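Local coordinates for protein putative monooxygenase Rv0793 (Mycobacterium tuberculosis, PDB 1Y0H) that is a homodimeric putative monooxygenase that might take part in antibiotic biosynthesis or scavenge reactive oxygen species, at residues D66-R69 with H73-N76; D17-L22 with L44-D49. All blocks are in the same frame, centred on the assembly; numbering follows the deposited sequence. Where two conformers were deposited one is given.

Contact 1 of 2, residues D66-R69 with H73-N76. With ACT (acetate ion), chain D; ACT (acetate ion), chain C.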
ATOM      1  N   ASP A  66      -8.684  15.146   2.612  1.00 12.48           N
ATOM      2  CA  ASP A  66      -9.429  16.133   1.857  1.00 13.41           C
ATOM      3  C   ASP A  66      -8.610  17.403   1.681  1.00 13.54           C
ATOM      4  O   ASP A  66      -8.585  17.980   0.595  1.00 14.11           O
ATOM      5  CB  ASP A  66     -10.772  16.407   2.532  1.00 14.19           C
ATOM      6  CG  ASP A  66     -11.673  15.185   2.521  1.00 16.59           C
ATOM      7  OD1 ASP A  66     -11.439  14.286   1.684  1.00 21.29           O
ATOM      8  OD2 ASP A  66     -12.615  15.107   3.350  1.00 20.68           O
ATOM      9  N   GLU A  67      -7.911  17.817   2.734  1.00 13.81           N
ATOM     10  CA  GLU A  67      -7.019  18.989   2.639  1.00 14.37           C
ATOM     11  C   GLU A  67      -5.925  18.761   1.590  1.00 14.17           C
ATOM     12  O   GLU A  67      -5.602  19.658   0.806  1.00 14.34           O
ATOM     13  CB  GLU A  67      -6.414  19.323   4.006  1.00 15.10           C
ATOM     14  CG  GLU A  67      -7.420  19.696   5.089  0.65 17.64           C
ATOM     15  CD  GLU A  67      -7.891  21.148   5.029  0.65 20.26           C
ATOM     16  OE1 GLU A  67      -8.517  21.596   6.014  0.65 23.74           O
ATOM     17  OE2 GLU A  67      -7.639  21.846   4.019  0.65 23.34           O
ATOM     18  N   HIS A  68      -5.381  17.547   1.557  1.00 13.42           N
ATOM     19  CA  HIS A  68      -4.330  17.195   0.602  1.00 12.98           C
ATOM     20  C   HIS A  68      -4.842  17.348  -0.828  1.00 13.26           C
ATOM     21  O   HIS A  68      -4.160  17.896  -1.691  1.00 12.93           O
ATOM     22  CB  HIS A  68      -3.875  15.755   0.863  1.00 12.87           C
ATOM     23  CG  HIS A  68      -2.953  15.207  -0.181  1.00 12.52           C
ATOM     24  ND1 HIS A  68      -1.712  15.749  -0.437  1.00 13.07           N
ATOM     25  CD2 HIS A  68      -3.087  14.157  -1.025  1.00 12.19           C
ATOM     26  CE1 HIS A  68      -1.121  15.055  -1.395  1.00 12.75           C
ATOM     27  NE2 HIS A  68      -1.934  14.083  -1.768  1.00 12.10           N
ATOM     28  N   ARG A  69      -6.043  16.834  -1.053  1.00 13.43           N
ATOM     29  CA  ARG A  69      -6.659  16.834  -2.371  1.00 14.72           C
ATOM     30  C   ARG A  69      -7.069  18.223  -2.853  1.00 15.04           C
ATOM     31  O   ARG A  69      -7.411  18.382  -4.024  1.00 15.53           O
ATOM     32  CB  ARG A  69      -7.851  15.888  -2.375  1.00 14.87           C
ATOM     33  CG  ARG A  69      -7.440  14.435  -2.344  1.00 16.10           C
ATOM     34  CD  ARG A  69      -8.651  13.555  -2.128  1.00 18.61           C
ATOM     35  NE  ARG A  69      -8.317  12.170  -2.414  1.00 22.27           N
ATOM     36  CZ  ARG A  69      -9.148  11.142  -2.278  1.00 22.31           C
ATOM     37  NH1 ARG A  69     -10.382  11.322  -1.836  1.00 23.49           N
ATOM     38  NH2 ARG A  69      -8.725   9.923  -2.589  1.00 23.62           N
ATOM     39  N   HIS A  73      -0.127  21.795  -4.643  1.00 16.58           N
ATOM     40  CA  HIS A  73       0.713  20.759  -5.222  1.00 15.92           C
ATOM     41  C   HIS A  73      -0.127  19.625  -5.814  1.00 15.73           C
ATOM     42  O   HIS A  73       0.179  19.144  -6.908  1.00 15.13           O
ATOM     43  CB  HIS A  73       1.804  20.260  -4.260  1.00 16.15           C
ATOM     44  CG  HIS A  73       1.327  20.007  -2.863  1.00 16.54           C
ATOM     45  ND1 HIS A  73       0.988  21.025  -1.997  1.00 17.00           N
ATOM     46  CD2 HIS A  73       1.180  18.854  -2.167  1.00 15.82           C
ATOM     47  CE1 HIS A  73       0.621  20.507  -0.840  1.00 16.65           C
ATOM     48  NE2 HIS A  73       0.728  19.193  -0.917  1.00 17.33           N
ATOM     49  N   TYR A  74      -1.193  19.223  -5.122  1.00 15.57           N
ATOM     50  CA  TYR A  74      -2.044  18.154  -5.640  1.00 16.02           C
ATOM     51  C   TYR A  74      -2.722  18.594  -6.928  1.00 16.59           C
ATOM     52  O   TYR A  74      -2.775  17.845  -7.894  1.00 16.35           O
ATOM     53  CB  TYR A  74      -3.088  17.704  -4.618  1.00 16.38           C
ATOM     54  CG  TYR A  74      -3.966  16.563  -5.098  1.00 16.75           C
ATOM     55  CD1 TYR A  74      -3.573  15.230  -4.921  1.00 14.99           C
ATOM     56  CD2 TYR A  74      -5.166  16.817  -5.757  1.00 17.50           C
ATOM     57  CE1 TYR A  74      -4.376  14.177  -5.355  1.00 16.65           C
ATOM     58  CE2 TYR A  74      -5.972  15.776  -6.199  1.00 18.49           C
ATOM     59  CZ  TYR A  74      -5.570  14.466  -5.998  1.00 18.11           C
ATOM     60  OH  TYR A  74      -6.365  13.433  -6.433  1.00 20.35           O
ATOM     61  N   LEU A  75      -3.243  19.813  -6.945  1.00 16.99           N
ATOM     62  CA  LEU A  75      -3.978  20.270  -8.120  1.00 17.81           C
ATOM     63  C   LEU A  75      -3.081  20.400  -9.349  1.00 17.51           C
ATOM     64  O   LEU A  75      -3.526  20.124 -10.470  1.00 18.15           O
ATOM     65  CB  LEU A  75      -4.732  21.570  -7.831  1.00 18.25           C
ATOM     66  CG  LEU A  75      -5.865  21.477  -6.802  1.00 19.72           C
ATOM     67  CD1 LEU A  75      -6.480  22.848  -6.612  1.00 22.58           C
ATOM     68  CD2 LEU A  75      -6.943  20.432  -7.145  1.00 21.35           C
ATOM     69  N   ASN A  76      -1.831  20.807  -9.140  1.00 17.80           N
ATOM     70  CA  ASN A  76      -0.848  20.885 -10.218  1.00 17.97           C
ATOM     71  C   ASN A  76      -0.584  19.497 -10.781  1.00 18.30           C
ATOM     72  O   ASN A  76      -0.565  19.300 -11.997  1.00 19.06           O
ATOM     73  CB  ASN A  76       0.462  21.511  -9.726  1.00 18.63           C
ATOM     74  CG  ASN A  76       1.530  21.539 -10.801  1.00 19.47           C
ATOM     75  OD1 ASN A  76       1.368  22.196 -11.824  1.00 21.21           O
ATOM     76  ND2 ASN A  76       2.633  20.834 -10.570  1.00 20.52           N
TER
HETATM   77  C   ACT D 303      -4.850  10.732  -7.048  1.00 33.91           C
HETATM   78  O   ACT D 303      -3.739  10.349  -6.589  1.00 33.75           O
HETATM   79  OXT ACT D 303      -5.779  10.919  -6.221  1.00 33.39           O
HETATM   80  CH3 ACT D 303      -5.062  10.947  -8.515  1.00 33.82           C
HETATM   81  C   ACT C 301      -1.185  11.730  -4.626  1.00 20.44           C
HETATM   82  O   ACT C 301      -0.825  12.438  -3.663  1.00 19.69           O
HETATM   83  OXT ACT C 301      -2.145  10.942  -4.431  1.00 21.20           O
HETATM   84  CH3 ACT C 301      -0.484  11.824  -5.944  1.00 20.19           C
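The edge of the Tyr74 ring is turned toward the face of His68 in an offset edge-to-face pair that bridges two successive short helices, 62-69 and 72-78, on one side of the ferredoxin-like alpha+beta fold. The ring centroids lie 5.3 Å apart and the planes are inclined at 65°. Between the two side chains the nearest atoms are Tyr74 CD1 and His68 NE2, 3.7 Å apart, and the side chains cross at about a right angle. Both have CG anti to the backbone N (chi1 -178° for Tyr74), which swings each ring to the side of its own carbonyl carbon. One face of the tyrosine is taken by the preceding helix: Arg69 CA makes a CH-pi contact 3.9 Å from the ring centroid, 20° off its normal. Beyond CA, the extended chain of Arg69 runs beside the tyrosine in the same direction, with Arg69 CG 4.1 Å from Tyr74 CZ. Leu75 adds CD2 beside the carbonyl oxygen of Arg69.

Ser71 OG, in the link between the helices, hydrogen-bonds to both His68 O and Tyr74 N. His68 ND1 and His73 NE2 are both hydrogen-bonded to Glu36 OE2, so the two imidazoles share one partner atom. Two acetate ions, probably from the crystallisation liquor, bind the remaining polar ends of the pair, His68 NE2 and Tyr74 OH. His68 NE2 donates to acetate O (chain C) at 2.7 Å. Tyr74 OH donates a hydrogen bond to OXT of the chain D acetate at 2.6 Å.

Contact 2 of 2, residues D17-L22 with L44-D49; sequences DARSAL and LYESAD
In the conformer of Arg19 described here, one of two deposited, the side chain meets Glu46 through a single salt bridge, with Arg19 NH2 donating to Glu46 OE2 at 2.9 Å. The bond is bent, with an N-H...O angle of 136°. The acceptor lies near the guanidinium plane, at its edge, whereas the donor reaches OE2 from above the carboxylate plane; the two flat groups are turned 78° against each other and the side chains cross at about a right angle. Arg19 CA, in the first turn of helix 19-35, is 10.9 Å from Glu46 CA. With CG anti to the backbone N (chi1 -163°) and the chain extended as far as NE, the arginine spans much of that gap. Its other terminal nitrogen, NH1, makes a weak hydrogen bond to Gly50 O in the turn after the strand.

In this ferredoxin-like fold the bridge links the start of the helix to the end of strand 39-47, an outer strand of the chain's own antiparallel sheet. Residues 44-47 pair antiparallel with a strand of the second subunit, so the sheet continues through the dimer interface. Tyr45 OH is hydrogen-bonded there to Glu99 OE1 of that subunit.

The turn beyond the strand has its own polar closure. Ser47 OG donates to Asp49 OD2 at 2.7 Å and accepts a hydrogen bond from Glu52 N. Asp49 OD2 accepts a second bond, from Gly51 N, and the serine meets this oxygen nearly along its C-O axis.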
ATOM      1  N   ASP A  17       8.088   5.897 -22.475  1.00 12.02           N
ATOM      2  CA  ASP A  17       8.739   7.175 -22.792  1.00 12.36           C
ATOM      3  C   ASP A  17       8.465   8.245 -21.746  1.00 11.51           C
ATOM      4  O   ASP A  17       9.167   9.252 -21.692  1.00 11.61           O
ATOM      5  CB  ASP A  17       8.327   7.691 -24.175  1.00 12.68           C
ATOM      6  CG  ASP A  17       6.878   8.159 -24.224  1.00 14.80           C
ATOM      7  OD1 ASP A  17       5.970   7.306 -24.321  1.00 16.79           O
ATOM      8  OD2 ASP A  17       6.651   9.390 -24.187  1.00 18.11           O
ATOM      9  N   ALA A  18       7.445   8.027 -20.922  1.00 10.43           N
ATOM     10  CA  ALA A  18       7.026   9.029 -19.947  1.00 10.09           C
ATOM     11  C   ALA A  18       7.496   8.720 -18.534  1.00 10.36           C
ATOM     12  O   ALA A  18       7.178   9.461 -17.615  1.00 10.06           O
ATOM     13  CB  ALA A  18       5.499   9.152 -19.952  1.00  9.70           C
ATOM     14  N   ARG A  19       8.236   7.627 -18.356  1.00 11.41           N
ATOM     15  CA  ARG A  19       8.564   7.187 -16.999  1.00 11.82           C
ATOM     16  C   ARG A  19       9.367   8.224 -16.203  1.00 11.40           C
ATOM     17  O   ARG A  19       9.015   8.531 -15.059  1.00 11.73           O
ATOM     18  CB  ARG A  19       9.300   5.855 -17.022  1.00 12.37           C
ATOM     19  CG  ARG A  19       9.289   5.172 -15.667  1.00 15.45           C
ATOM     20  CD  ARG A  19      10.273   4.019 -15.706  1.00 19.25           C
ATOM     21  NE  ARG A  19      10.453   3.395 -14.399  0.65 21.62           N
ATOM     22  CZ  ARG A  19       9.656   2.446 -13.921  0.65 22.96           C
ATOM     23  NH1 ARG A  19       8.620   2.027 -14.638  0.65 23.83           N
ATOM     24  NH2 ARG A  19       9.890   1.917 -12.725  0.65 24.34           N
ATOM     25  N   SER A  20      10.437   8.767 -16.796  1.00 11.34           N
ATOM     26  CA  SER A  20      11.220   9.799 -16.097  1.00 12.11           C
ATOM     27  C   SER A  20      10.394  11.057 -15.814  1.00 11.26           C
ATOM     28  O   SER A  20      10.534  11.663 -14.760  1.00 11.70           O
ATOM     29  CB  SER A  20      12.515  10.143 -16.846  1.00 12.29           C
ATOM     30  OG  SER A  20      12.249  10.697 -18.110  1.00 15.72           O
ATOM     31  N   ALA A  21       9.497  11.413 -16.729  1.00 10.59           N
ATOM     32  CA  ALA A  21       8.598  12.539 -16.501  1.00 10.43           C
ATOM     33  C   ALA A  21       7.637  12.283 -15.329  1.00 10.11           C
ATOM     34  O   ALA A  21       7.392  13.178 -14.496  1.00 10.37           O
ATOM     35  CB  ALA A  21       7.833  12.887 -17.798  1.00 10.44           C
ATOM     36  N   LEU A  22       7.115  11.062 -15.245  1.00  9.52           N
ATOM     37  CA  LEU A  22       6.217  10.723 -14.148  1.00 10.19           C
ATOM     38  C   LEU A  22       6.979  10.769 -12.833  1.00 10.47           C
ATOM     39  O   LEU A  22       6.486  11.321 -11.847  1.00 11.23           O
ATOM     40  CB  LEU A  22       5.608   9.340 -14.348  1.00  9.81           C
ATOM     41  CG  LEU A  22       4.708   8.870 -13.191  1.00 10.79           C
ATOM     42  CD1 LEU A  22       3.482   9.745 -12.986  1.00 14.38           C
ATOM     43  CD2 LEU A  22       4.357   7.425 -13.466  1.00 13.28           C
ATOM     44  N   LEU A  44       7.295   6.692  -1.935  1.00 11.10           N
ATOM     45  CA  LEU A  44       7.253   6.298  -3.339  1.00 11.89           C
ATOM     46  C   LEU A  44       8.055   5.022  -3.572  1.00 11.58           C
ATOM     47  O   LEU A  44       9.190   4.900  -3.113  1.00 11.10           O
ATOM     48  CB  LEU A  44       7.849   7.404  -4.217  1.00 12.73           C
ATOM     49  CG  LEU A  44       7.929   7.157  -5.724  1.00 13.59           C
ATOM     50  CD1 LEU A  44       6.560   6.930  -6.364  1.00 13.91           C
ATOM     51  CD2 LEU A  44       8.629   8.343  -6.375  1.00 13.17           C
ATOM     52  N   TYR A  45       7.450   4.100  -4.314  1.00 11.93           N
ATOM     53  CA  TYR A  45       8.059   2.821  -4.667  1.00 12.48           C
ATOM     54  C   TYR A  45       7.932   2.559  -6.155  1.00 13.27           C
ATOM     55  O   TYR A  45       7.119   3.189  -6.835  1.00 12.33           O
ATOM     56  CB  TYR A  45       7.330   1.677  -3.960  1.00 13.03           C
ATOM     57  CG  TYR A  45       7.242   1.828  -2.470  1.00 13.74           C
ATOM     58  CD1 TYR A  45       6.199   2.546  -1.877  1.00 13.37           C
ATOM     59  CD2 TYR A  45       8.191   1.235  -1.650  1.00 12.60           C
ATOM     60  CE1 TYR A  45       6.130   2.683  -0.497  1.00 14.05           C
ATOM     61  CE2 TYR A  45       8.131   1.363  -0.284  1.00 14.98           C
ATOM     62  CZ  TYR A  45       7.099   2.089   0.282  1.00 14.41           C
ATOM     63  OH  TYR A  45       7.038   2.215   1.643  1.00 16.66           O
ATOM     64  N   GLU A  46       8.726   1.616  -6.655  1.00 14.16           N
ATOM     65  CA  GLU A  46       8.413   1.010  -7.959  1.00 15.97           C
ATOM     66  C   GLU A  46       8.067  -0.466  -7.789  1.00 15.91           C
ATOM     67  O   GLU A  46       8.594  -1.129  -6.904  1.00 15.89           O
ATOM     68  CB  GLU A  46       9.545   1.197  -8.980  1.00 16.42           C
ATOM     69  CG  GLU A  46      10.859   0.522  -8.652  1.00 18.89           C
ATOM     70  CD  GLU A  46      11.858   0.516  -9.822  1.00 19.19           C
ATOM     71  OE1 GLU A  46      12.651  -0.441  -9.899  1.00 23.69           O
ATOM     72  OE2 GLU A  46      11.869   1.459 -10.653  1.00 24.20           O
ATOM     73  N   SER A  47       7.177  -0.985  -8.627  1.00 16.41           N
ATOM     74  CA  SER A  47       6.821  -2.396  -8.522  1.00 16.79           C
ATOM     75  C   SER A  47       8.031  -3.228  -8.925  1.00 17.32           C
ATOM     76  O   SER A  47       8.850  -2.781  -9.730  1.00 16.99           O
ATOM     77  CB  SER A  47       5.617  -2.728  -9.398  1.00 16.97           C
ATOM     78  OG  SER A  47       5.943  -2.541 -10.752  1.00 18.49           O
ATOM     79  N   ALA A  48       8.118  -4.438  -8.377  1.00 18.33           N
ATOM     80  CA  ALA A  48       9.281  -5.303  -8.584  1.00 19.45           C
ATOM     81  C   ALA A  48       9.505  -5.588 -10.063  1.00 19.99           C
ATOM     82  O   ALA A  48      10.636  -5.778 -10.496  1.00 20.47           O
ATOM     83  CB  ALA A  48       9.114  -6.595  -7.821  1.00 19.51           C
ATOM     84  N   ASP A  49       8.419  -5.601 -10.828  1.00 20.78           N
ATOM     85  CA  ASP A  49       8.483  -5.857 -12.269  1.00 21.98           C
ATOM     86  C   ASP A  49       8.686  -4.585 -13.102  1.00 21.93           C
ATOM     87  O   ASP A  49       8.746  -4.643 -14.330  1.00 22.48           O
ATOM     88  CB  ASP A  49       7.246  -6.642 -12.731  1.00 22.59           C
ATOM     89  CG  ASP A  49       6.011  -5.764 -12.925  1.00 25.56           C
ATOM     90  OD1 ASP A  49       5.051  -6.256 -13.554  1.00 30.00           O
ATOM     91  OD2 ASP A  49       5.979  -4.603 -12.458  1.00 26.90           O
TER

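In the fold
Contacts 1 and 2 lie on opposite sides of the chain's centre, with their own centres 21 Å apart; their nearest atoms approach to about 10 Å without touching. Both segments of contact 2 precede those of contact 1 in the sequence, and all four belong to the antibiotic biosynthesis monooxygenase domain. Helix 19-35 joins them: its first turn supplies Arg19 to contact 2, and farther along, Met29, Pro32 and Thr33 pack against the histidines of contact 1. Strand 39-47 offers a second connection, carrying Glu46 of contact 2 and also Tyr42, whose OH hydrogen-bonds to bound acetate at contact 1. The second subunit adjoins contact 2 but touches neither segment of contact 1.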